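LP04448p (Drosophila melanogaster, PDB 4QMH) probably binds tubulin through this fourth TOG domain of Mini spindles, an XMAP215-family protein that drives microtubule polymerization with an array of TOG domains. Local coordinates at residues Ala74-Thr86 with Lys111-Phe125. Residues are numbered along the deposited sequence; the frame is centred on the assembly and turned at random.
Sequences AQTTLAICEQLAT and KSFVRAAALNCINSF
The Phe113 ring has Val114 CG2 over one face, toward the rim, and Gln75 OE1 at its edge, in plane, 3.7 Å from CZ; the Gln75 amide stands 75° to the ring. Phe125 takes Cys81 O at its edge, 3.4 Å from CE1, and Phe103 meets it edge-to-face. These contacts lie near the two ends of the interface between segments 74-86 and 111-125, nearly parallel (19°) in the TOG domain's HEAT-repeat-like solenoid. With its chain extended beyond CG, Gln75 crosses Val114 at about a right angle and lays NE2 3.5 Å from Val114 CG2. An alanine at Gln75 is likely to uncover that methyl and leave the Phe113 edge without its amide neighbour. Midway, Leu78 is a knob in the hole formed by Val114, Ala117, Ala118 and Cys121, its CD1 3.9 Å from Ala117 CB. Cys121 SG lies 3.2 Å from Leu78 O and packs on Cys81 CB. Ala85 CB sits 3.5 Å from Ser124 OG, which is hydrogen-bonded to Lys128. No direct hydrogen bond joins the segments; two waters bridge them. Glu82, its chain extended toward Asn120, accepts from both at OE1: one also donates to Ala117 O, the other accepts from Asn120 ND2 at 2.6 Å.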
loop_
_atom_site.group_PDB
_atom_site.type_symbol
_atom_site.label_atom_id
_atom_site.label_comp_id
_atom_site.label_asym_id
_atom_site.label_seq_id
_atom_site.Cartn_x
_atom_site.Cartn_y
_atom_site.Cartn_z
ATOM N N ALA A 74 5.070 11.570 10.989
ATOM C CA ALA A 74 4.806 10.506 10.028
ATOM C C ALA A 74 4.443 9.194 10.722
ATOM O O ALA A 74 3.541 8.476 10.281
ATOM C CB ALA A 74 6.005 10.317 9.099
ATOM N N GLN A 75 5.149 8.881 11.804
ATOM C CA GLN A 75 4.881 7.672 12.565
ATOM C C GLN A 75 3.540 7.743 13.290
ATOM O O GLN A 75 2.764 6.788 13.276
ATOM C CB GLN A 75 6.018 7.404 13.540
ATOM C CG GLN A 75 7.315 7.089 12.813
ATOM C CD GLN A 75 8.536 7.331 13.662
ATOM O OE1 GLN A 75 8.435 7.497 14.879
ATOM N NE2 GLN A 75 9.708 7.356 13.023
ATOM N N THR A 76 3.265 8.888 13.905
ATOM C CA THR A 76 2.002 9.089 14.600
ATOM C C THR A 76 0.844 8.932 13.622
ATOM O O THR A 76 -0.200 8.342 13.950
ATOM C CB THR A 76 1.948 10.474 15.278
ATOM O OG1 THR A 76 2.962 10.536 16.292
ATOM C CG2 THR A 76 0.580 10.704 15.932
ATOM N N THR A 77 1.026 9.458 12.417
ATOM C CA THR A 77 -0.012 9.400 11.395
ATOM C C THR A 77 -0.310 7.954 10.978
ATOM O O THR A 77 -1.466 7.598 10.753
ATOM C CB THR A 77 0.332 10.300 10.180
ATOM O OG1 THR A 77 0.551 11.645 10.629
ATOM C CG2 THR A 77 -0.767 10.282 9.147
ATOM N N LEU A 78 0.716 7.105 10.893
ATOM C CA LEU A 78 0.471 5.694 10.599
ATOM C C LEU A 78 -0.425 5.076 11.671
ATOM O O LEU A 78 -1.380 4.370 11.350
ATOM C CB LEU A 78 1.779 4.908 10.474
ATOM C CG LEU A 78 2.604 5.195 9.218
ATOM C CD1 LEU A 78 4.041 4.713 9.426
ATOM C CD2 LEU A 78 1.976 4.559 7.964
ATOM N N ALA A 79 -0.115 5.359 12.937
ATOM C CA ALA A 79 -0.924 4.873 14.053
ATOM C C ALA A 79 -2.360 5.358 13.925
ATOM O O ALA A 79 -3.304 4.596 14.141
ATOM C CB ALA A 79 -0.323 5.325 15.387
ATOM N N ILE A 80 -2.535 6.632 13.588
ATOM C CA ILE A 80 -3.889 7.166 13.414
ATOM C C ILE A 80 -4.643 6.505 12.267
ATOM O O ILE A 80 -5.842 6.235 12.373
ATOM C CB ILE A 80 -3.870 8.689 13.219
ATOM C CG1 ILE A 80 -3.543 9.373 14.547
ATOM C CG2 ILE A 80 -5.218 9.173 12.700
ATOM C CD1 ILE A 80 -3.198 10.837 14.402
ATOM N N CYS A 81 -3.946 6.223 11.170
ATOM C CA CYS A 81 -4.601 5.573 10.043
ATOM C C CYS A 81 -5.039 4.159 10.404
ATOM O O CYS A 81 -6.073 3.699 9.943
ATOM C CB CYS A 81 -3.705 5.566 8.803
ATOM S SG CYS A 81 -3.522 7.187 8.067
ATOM N N GLU A 82 -4.263 3.475 11.236
ATOM C CA GLU A 82 -4.660 2.138 11.663
ATOM C C GLU A 82 -5.911 2.244 12.528
ATOM O O GLU A 82 -6.857 1.472 12.353
ATOM C CB GLU A 82 -3.534 1.413 12.404
ATOM C CG GLU A 82 -3.719 -0.099 12.415
ATOM C CD GLU A 82 -2.530 -0.841 12.989
ATOM O OE1 GLU A 82 -1.386 -0.365 12.828
ATOM O OE2 GLU A 82 -2.743 -1.907 13.606
ATOM N N GLN A 83 -5.919 3.229 13.423
ATOM C CA GLN A 83 -7.078 3.514 14.269
ATOM C C GLN A 83 -8.301 3.837 13.400
ATOM O O GLN A 83 -9.419 3.386 13.676
ATOM C CB GLN A 83 -6.742 4.674 15.210
ATOM C CG GLN A 83 -7.880 5.171 16.079
ATOM C CD GLN A 83 -7.520 6.442 16.837
ATOM O OE1 GLN A 83 -6.488 7.068 16.584
ATOM N NE2 GLN A 83 -8.370 6.823 17.777
ATOM N N LEU A 84 -8.085 4.605 12.339
ATOM C CA LEU A 84 -9.174 4.988 11.459
ATOM C C LEU A 84 -9.752 3.757 10.762
ATOM O O LEU A 84 -10.974 3.611 10.618
ATOM C CB LEU A 84 -8.681 6.023 10.431
ATOM C CG LEU A 84 -9.730 6.768 9.605
ATOM C CD1 LEU A 84 -10.465 7.825 10.438
ATOM C CD2 LEU A 84 -9.066 7.419 8.405
ATOM N N ALA A 85 -8.876 2.852 10.334
ATOM C CA ALA A 85 -9.337 1.646 9.651
ATOM C C ALA A 85 -10.251 0.842 10.563
ATOM O O ALA A 85 -11.323 0.397 10.157
ATOM C CB ALA A 85 -8.155 0.795 9.216
ATOM N N THR A 86 -9.807 0.655 11.798
ATOM C CA THR A 86 -10.573 -0.115 12.766
ATOM C C THR A 86 -11.941 0.529 12.999
ATOM O O THR A 86 -12.958 -0.160 13.042
ATOM C CB THR A 86 -9.800 -0.249 14.088
ATOM O OG1 THR A 86 -8.596 -1.001 13.853
ATOM C CG2 THR A 86 -10.657 -0.953 15.145
ATOM N N LYS A 111 14.042 2.626 9.123
ATOM C CA LYS A 111 13.801 1.992 10.414
ATOM C C LYS A 111 12.710 0.919 10.300
ATOM O O LYS A 111 11.599 1.202 9.840
ATOM C CB LYS A 111 13.398 3.056 11.438
ATOM C CG LYS A 111 14.495 4.094 11.690
ATOM C CD LYS A 111 13.964 5.297 12.449
ATOM C CE LYS A 111 12.972 6.076 11.605
ATOM N NZ LYS A 111 13.515 6.345 10.238
ATOM N N SER A 112 13.031 -0.300 10.730
ATOM C CA SER A 112 12.147 -1.455 10.569
ATOM C C SER A 112 10.788 -1.291 11.246
ATOM O O SER A 112 9.789 -1.809 10.759
ATOM C CB SER A 112 12.820 -2.724 11.097
ATOM O OG SER A 112 12.950 -2.671 12.506
ATOM N N PHE A 113 10.742 -0.596 12.380
ATOM C CA PHE A 113 9.467 -0.421 13.058
ATOM C C PHE A 113 8.522 0.470 12.254
ATOM O O PHE A 113 7.307 0.316 12.343
ATOM C CB PHE A 113 9.650 0.087 14.505
ATOM C CG PHE A 113 9.899 1.572 14.619
ATOM C CD1 PHE A 113 8.842 2.452 14.839
ATOM C CD2 PHE A 113 11.181 2.082 14.547
ATOM C CE1 PHE A 113 9.071 3.822 14.966
ATOM C CE2 PHE A 113 11.418 3.436 14.674
ATOM C CZ PHE A 113 10.360 4.310 14.882
ATOM N N VAL A 114 9.071 1.393 11.465
ATOM C CA VAL A 114 8.239 2.240 10.617
ATOM C C VAL A 114 7.734 1.409 9.447
ATOM O O VAL A 114 6.557 1.478 9.084
ATOM C CB VAL A 114 8.997 3.485 10.095
ATOM C CG1 VAL A 114 8.093 4.331 9.200
ATOM C CG2 VAL A 114 9.509 4.320 11.278
ATOM N N ARG A 115 8.614 0.606 8.863
ATOM C CA ARG A 115 8.166 -0.258 7.764
ATOM C C ARG A 115 7.068 -1.211 8.252
ATOM O O ARG A 115 6.132 -1.514 7.520
ATOM C CB ARG A 115 9.327 -1.040 7.151
ATOM C CG ARG A 115 10.417 -0.152 6.571
ATOM C CD ARG A 115 11.381 -0.937 5.678
ATOM N NE ARG A 115 12.037 -2.031 6.402
ATOM C CZ ARG A 115 13.231 -1.929 6.989
ATOM N NH1 ARG A 115 13.897 -0.788 6.936
ATOM N NH2 ARG A 115 13.759 -2.973 7.625
ATOM N N ALA A 116 7.165 -1.640 9.510
ATOM C CA ALA A 116 6.195 -2.574 10.082
ATOM C C ALA A 116 4.850 -1.905 10.313
ATOM O O ALA A 116 3.792 -2.498 10.068
ATOM C CB ALA A 116 6.728 -3.154 11.397
ATOM N N ALA A 117 4.895 -0.672 10.804
ATOM C CA ALA A 117 3.689 0.120 10.971
ATOM C C ALA A 117 3.014 0.318 9.622
ATOM O O ALA A 117 1.788 0.245 9.515
ATOM C CB ALA A 117 4.017 1.467 11.618
ATOM N N ALA A 118 3.816 0.559 8.586
ATOM C CA ALA A 118 3.278 0.774 7.252
ATOM C C ALA A 118 2.614 -0.508 6.739
ATOM O O ALA A 118 1.519 -0.470 6.178
ATOM C CB ALA A 118 4.381 1.234 6.307
ATOM N N LEU A 119 3.282 -1.641 6.935
ATOM C CA LEU A 119 2.728 -2.934 6.524
ATOM C C LEU A 119 1.423 -3.232 7.255
ATOM O O LEU A 119 0.486 -3.767 6.675
ATOM C CB LEU A 119 3.734 -4.055 6.785
ATOM C CG LEU A 119 4.823 -4.259 5.744
ATOM C CD1 LEU A 119 5.801 -5.330 6.201
ATOM C CD2 LEU A 119 4.201 -4.633 4.391
ATOM N N ASN A 120 1.370 -2.877 8.532
ATOM C CA ASN A 120 0.184 -3.121 9.346
ATOM C C ASN A 120 -1.009 -2.304 8.883
ATOM O O ASN A 120 -2.138 -2.787 8.882
ATOM C CB ASN A 120 0.479 -2.810 10.810
ATOM C CG ASN A 120 1.424 -3.810 11.433
ATOM O OD1 ASN A 120 1.471 -4.973 11.031
ATOM N ND2 ASN A 120 2.180 -3.365 12.429
ATOM N N CYS A 121 -0.756 -1.055 8.506
ATOM C CA CYS A 121 -1.792 -0.226 7.911
ATOM C C CYS A 121 -2.299 -0.854 6.635
ATOM O O CYS A 121 -3.501 -0.946 6.413
ATOM C CB CYS A 121 -1.260 1.157 7.562
ATOM S SG CYS A 121 -1.391 2.341 8.882
ATOM N N ILE A 122 -1.372 -1.244 5.766
ATOM C CA ILE A 122 -1.762 -1.820 4.501
ATOM C C ILE A 122 -2.639 -3.037 4.734
ATOM O O ILE A 122 -3.721 -3.143 4.174
ATOM C CB ILE A 122 -0.541 -2.207 3.640
ATOM C CG1 ILE A 122 0.186 -0.939 3.174
ATOM C CG2 ILE A 122 -1.004 -3.028 2.441
ATOM C CD1 ILE A 122 1.571 -1.178 2.549
ATOM N N ASN A 123 -2.175 -3.945 5.582
ATOM C CA ASN A 123 -2.915 -5.184 5.790
ATOM C C ASN A 123 -4.226 -4.975 6.550
ATOM O O ASN A 123 -5.188 -5.706 6.332
ATOM C CB ASN A 123 -2.025 -6.246 6.439
ATOM C CG ASN A 123 -0.991 -6.792 5.471
ATOM O OD1 ASN A 123 -1.259 -6.923 4.276
ATOM N ND2 ASN A 123 0.201 -7.088 5.973
ATOM N N SER A 124 -4.265 -3.970 7.420
ATOM C CA SER A 124 -5.520 -3.625 8.079
ATOM C C SER A 124 -6.552 -3.110 7.088
ATOM O O SER A 124 -7.711 -3.547 7.100
ATOM C CB SER A 124 -5.314 -2.604 9.193
ATOM O OG SER A 124 -6.571 -2.311 9.790
ATOM N N PHE A 125 -6.148 -2.176 6.229
ATOM C CA PHE A 125 -7.048 -1.690 5.199
ATOM C C PHE A 125 -7.454 -2.830 4.270
ATOM O O PHE A 125 -8.607 -2.918 3.854
ATOM C CB PHE A 125 -6.412 -0.545 4.403
ATOM C CG PHE A 125 -6.612 0.816 5.031
ATOM C CD1 PHE A 125 -5.941 1.169 6.196
ATOM C CD2 PHE A 125 -7.486 1.731 4.458
ATOM C CE1 PHE A 125 -6.137 2.419 6.772
ATOM C CE2 PHE A 125 -7.682 2.982 5.026
ATOM C CZ PHE A 125 -7.007 3.320 6.188
HETATM O O HOH W 1 0.298 1.256 11.930
HETATM O O HOH W 2 1.401 -1.434 13.959
#